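Hydroxynitrile lyase (Passiflora edulis, PDB 5Y02) probably acts as a lyase on cyanohydrins such as mandelonitrile, working as a homodimer of a stress-responsive A/B barrel (Dabb) domain. Local coordinates at residues S17-S20 with Q21-D25; G32-Q35 with N36-P39. All coordinates share one frame; numbering follows the deposited sequence.

Interaction 1. Residues S17-S20 with Q21-D25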
loop_
_atom_site.group_PDB
_atom_site.type_symbol
_atom_site.label_atom_id
_atom_site.label_comp_id
_atom_site.label_asym_id
_atom_site.label_seq_id
_atom_site.Cartn_x
_atom_site.Cartn_y
_atom_site.Cartn_z
ATOM N N SER A 17 9.863 -18.409 5.799
ATOM C CA SER A 17 9.338 -19.237 6.878
ATOM C C SER A 17 10.398 -19.669 7.906
ATOM O O SER A 17 10.025 -20.016 9.018
ATOM C CB SER A 17 8.627 -20.469 6.311
ATOM O OG SER A 17 9.577 -21.379 5.812
ATOM N N GLN A 18 11.688 -19.696 7.555
ATOM C CA GLN A 18 12.693 -20.153 8.523
ATOM C C GLN A 18 13.022 -19.128 9.600
ATOM O O GLN A 18 13.662 -19.468 10.582
ATOM C CB GLN A 18 13.988 -20.646 7.836
ATOM C CG GLN A 18 15.008 -19.579 7.487
ATOM C CD GLN A 18 16.120 -20.108 6.581
ATOM O OE1 GLN A 18 15.861 -20.484 5.436
ATOM N NE2 GLN A 18 17.355 -20.148 7.092
ATOM N N LEU A 19 12.607 -17.876 9.424
ATOM C CA LEU A 19 12.939 -16.818 10.396
ATOM C C LEU A 19 12.121 -16.918 11.677
ATOM O O LEU A 19 10.909 -17.125 11.636
ATOM C CB LEU A 19 12.761 -15.421 9.778
ATOM C CG LEU A 19 13.750 -15.108 8.652
ATOM C CD1 LEU A 19 13.318 -13.877 7.865
ATOM C CD2 LEU A 19 15.148 -14.925 9.228
ATOM N N SER A 20 12.771 -16.743 12.825
ATOM C CA SER A 20 12.023 -16.672 14.084
ATOM C C SER A 20 11.137 -15.431 14.033
ATOM O O SER A 20 11.484 -14.434 13.387
ATOM C CB SER A 20 12.970 -16.606 15.284
ATOM O OG SER A 20 13.725 -15.407 15.276
ATOM N N GLN A 21 10.001 -15.470 14.726
ATOM C CA GLN A 21 9.198 -14.254 14.862
ATOM C C GLN A 21 9.993 -13.183 15.595
ATOM O O GLN A 21 9.826 -12.000 15.344
ATOM C CB GLN A 21 7.884 -14.519 15.585
ATOM C CG GLN A 21 6.956 -13.321 15.620
ATOM C CD GLN A 21 6.610 -12.780 14.250
ATOM O OE1 GLN A 21 6.319 -13.550 13.336
ATOM N NE2 GLN A 21 6.609 -11.430 14.100
ATOM N N LYS A 22 10.893 -13.602 16.469
ATOM C CA LYS A 22 11.763 -12.671 17.163
ATOM C C LYS A 22 12.591 -11.865 16.182
ATOM O O LYS A 22 12.737 -10.643 16.322
ATOM C CB LYS A 22 12.680 -13.458 18.107
ATOM C CG LYS A 22 13.526 -12.612 19.035
ATOM C CD LYS A 22 14.452 -13.520 19.827
ATOM C CE LYS A 22 14.561 -13.094 21.276
ATOM N NZ LYS A 22 15.126 -11.728 21.409
ATOM N N GLN A 23 13.159 -12.542 15.187
ATOM C CA GLN A 23 13.961 -11.850 14.192
ATOM C C GLN A 23 13.098 -10.995 13.254
ATOM O O GLN A 23 13.525 -9.911 12.846
ATOM C CB GLN A 23 14.842 -12.821 13.411
ATOM C CG GLN A 23 15.719 -12.164 12.349
ATOM C CD GLN A 23 16.759 -11.212 12.903
ATOM O OE1 GLN A 23 16.999 -11.149 14.119
ATOM N NE2 GLN A 23 17.400 -10.460 12.006
ATOM N N ILE A 24 11.899 -11.472 12.914
ATOM C CA ILE A 24 10.964 -10.676 12.112
ATOM C C ILE A 24 10.636 -9.370 12.850
ATOM O O ILE A 24 10.709 -8.286 12.258
ATOM C CB ILE A 24 9.688 -11.463 11.746
ATOM C CG1 ILE A 24 10.012 -12.578 10.754
ATOM C CG2 ILE A 24 8.645 -10.542 11.100
ATOM C CD1 ILE A 24 8.988 -13.681 10.722
ATOM N N ASP A 25 10.311 -9.492 14.136
ATOM C CA ASP A 25 10.095 -8.341 15.022
ATOM C C ASP A 25 11.275 -7.366 14.974
ATOM O O ASP A 25 11.082 -6.163 14.833
ATOM C CB ASP A 25 9.857 -8.784 16.476
ATOM C CG ASP A 25 8.513 -9.493 16.700
ATOM O OD1 ASP A 25 7.611 -9.465 15.827
ATOM O OD2 ASP A 25 8.371 -10.091 17.799
#
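S20 faces the first turn of helix 21-37 with two oxygens, and each takes a backbone N-H. Its hydroxyl OG accepts from Q23 N at 2.9 Å, with an N-H...O angle of 151°. The side chain reaches this position because OG stands between the backbone N and the carbonyl carbon (chi1 65°), turned onto the opening turn. There OG also lies 3.4 Å from Q23 CB and close to K22 CB, so CB atoms of two helical residues lie against the hydroxyl. The carbonyl of S20 points along the helix and receives I24 N, S20 O to I24 N being 3.0 Å, the first i to i+4 bond of the helix. I24 lays its CG1 branch beside this bond, CG1 lying 3.5 Å from S20 O. From there the same branch meets L19, whose CB is 4.1 Å from I24 CG1. An alanine in place of I24 would keep the backbone bond but would probably leave L19 CB without its apolar neighbour and the S20 carbonyl less covered. One step further out, Q21 bends at chi2 (57°) and sends NE2 to D25 OD1 at 2.8 Å; the carboxylate oxygen is met from above its plane, while the donor keeps it nearly in the plane of the Q21 amide. This polar link spans the first helical turn on its exposed side. The whole is a serine N-cap, where the loop after strand 7-15 turns into helix 21-37 at the surface of the Dabb domain, well away from the bound mandelonitrile.

Interaction 2. Residues G32-Q35 with N36-P39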
loop_
_atom_site.group_PDB
_atom_site.type_symbol
_atom_site.label_atom_id
_atom_site.label_comp_id
_atom_site.label_asym_id
_atom_site.label_seq_id
_atom_site.Cartn_x
_atom_site.Cartn_y
_atom_site.Cartn_z
ATOM N N GLY A 32 11.591 0.712 11.100
ATOM C CA GLY A 32 11.011 1.915 11.728
ATOM C C GLY A 32 12.066 2.902 12.215
ATOM O O GLY A 32 11.917 4.111 12.044
ATOM N N ASN A 33 13.148 2.373 12.769
ATOM C CA ASN A 33 14.266 3.183 13.271
ATOM C C ASN A 33 15.018 3.995 12.191
ATOM O O ASN A 33 15.695 4.993 12.509
ATOM C CB ASN A 33 15.235 2.289 14.035
ATOM C CG ASN A 33 16.275 3.082 14.803
ATOM O OD1 ASN A 33 15.939 4.001 15.542
ATOM N ND2 ASN A 33 17.539 2.758 14.596
ATOM N N LEU A 34 14.891 3.607 10.915
ATOM C CA LEU A 34 15.445 4.417 9.834
ATOM C C LEU A 34 14.944 5.851 9.826
ATOM O O LEU A 34 15.682 6.722 9.392
ATOM C CB LEU A 34 15.207 3.798 8.447
ATOM C CG LEU A 34 16.034 2.571 8.082
ATOM C CD1 LEU A 34 15.574 2.007 6.731
ATOM C CD2 LEU A 34 17.514 2.876 8.028
ATOM N N GLN A 35 13.725 6.118 10.300
ATOM C CA GLN A 35 13.236 7.498 10.344
ATOM C C GLN A 35 13.918 8.397 11.415
ATOM O O GLN A 35 13.873 9.628 11.306
ATOM C CB GLN A 35 11.707 7.539 10.420
ATOM C CG GLN A 35 11.088 7.293 11.770
ATOM C CD GLN A 35 9.628 6.905 11.649
ATOM O OE1 GLN A 35 8.838 7.553 10.921
ATOM N NE2 GLN A 35 9.254 5.837 12.357
ATOM N N ASN A 36 14.559 7.797 12.414
ATOM C CA ASN A 36 15.327 8.562 13.404
ATOM C C ASN A 36 16.713 8.923 12.906
ATOM O O ASN A 36 17.308 9.886 13.385
ATOM C CB ASN A 36 15.424 7.787 14.708
ATOM C CG ASN A 36 14.067 7.501 15.286
ATOM O OD1 ASN A 36 13.321 8.420 15.612
ATOM N ND2 ASN A 36 13.713 6.235 15.369
ATOM N N ILE A 37 17.235 8.143 11.964
ATOM C CA ILE A 37 18.459 8.501 11.262
ATOM C C ILE A 37 18.082 9.427 10.109
ATOM O O ILE A 37 18.582 10.548 10.017
ATOM C CB ILE A 37 19.190 7.275 10.676
ATOM C CG1 ILE A 37 19.427 6.196 11.747
ATOM C CG2 ILE A 37 20.504 7.713 10.032
ATOM C CD1 ILE A 37 19.638 4.813 11.167
ATOM N N ALA A 38 17.193 8.936 9.240
ATOM C CA ALA A 38 16.758 9.645 8.032
ATOM C C ALA A 38 15.789 10.772 8.344
ATOM O O ALA A 38 14.635 10.511 8.688
ATOM C CB ALA A 38 16.087 8.673 7.058
ATOM N N PRO A 39 16.223 12.037 8.191
ATOM C CA PRO A 39 15.142 13.016 8.040
ATOM C C PRO A 39 14.191 12.694 6.857
ATOM O O PRO A 39 13.018 13.040 6.927
ATOM C CB PRO A 39 15.886 14.348 7.814
ATOM C CG PRO A 39 17.287 13.974 7.459
ATOM C CD PRO A 39 17.549 12.678 8.169
#
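N33 and N36 meet through their side-chain amides, one turn apart near the end of helix 21-37. With CG of N33 anti to the backbone N (chi1 -169°), its OD1 is carried toward N36 and accepts from N36 ND2 at 3.2 Å. The two side chains cross at about a right angle, their amide planes 45° apart. Neither group lies flat to the bond: the donor is tilted 26° from the N33 carbonyl plane, and OD1 sits somewhat out of the N36 amide plane. The helical backbone itself sets N36 CB 3.6 Å from N33 O. Between the same two residues, N36 N also bonds to N33 O at 3.0 Å, coming from above the carbonyl plane, an i to i+3 bond. L34 O is gripped twice, by A38 N at 2.7 Å, nearly in line with the C=O bond, and weakly by I37 N, while A38 CB packs against the same oxygen. Such mixed i+3 and i+4 bonding is common where a helix runs out, as helix 21-37 does here; in this Dabb domain it packs against helices 72-79 and 82-91 at the mandelonitrile pocket. CB of L34 is directed away from 36-39, and the side chain touches the bound ligand, F78 and F87; CD2 of L34 still comes within 4.3 Å of I37 CD1. I37 in turn rests on P83. On another side of the turn, the first torsion of Q35, with CG between backbone N and carbonyl carbon, swings the side chain back along the helix, and its extended remainder brings NE2 to G32 O, a weak bond of 3.2 Å. Q35 OE1 makes a weak hydrogen bond to W44 N at the start of strand 44-48.

Overall arrangement
Interactions 1 and 2 belong to the same helix, 21-37, and mark its two ends, with centres about 22 Å apart and no contact between them. Interaction 1 is a surface contact that joins the helix to the loop before it; its capping bond comes from a hydroxyl, beside a small apolar touch and an exposed amide-carboxylate bond. Interaction 2 is partly buried: an asparagine amide pair remains on the exposed side, while L34 and A38 turn inward to neighbouring helices and L34 reaches the bound ligand. Where a side chain supplies an acceptor at the N-terminal end, main-chain bonding carries the C-terminal one, partly through a weak bond.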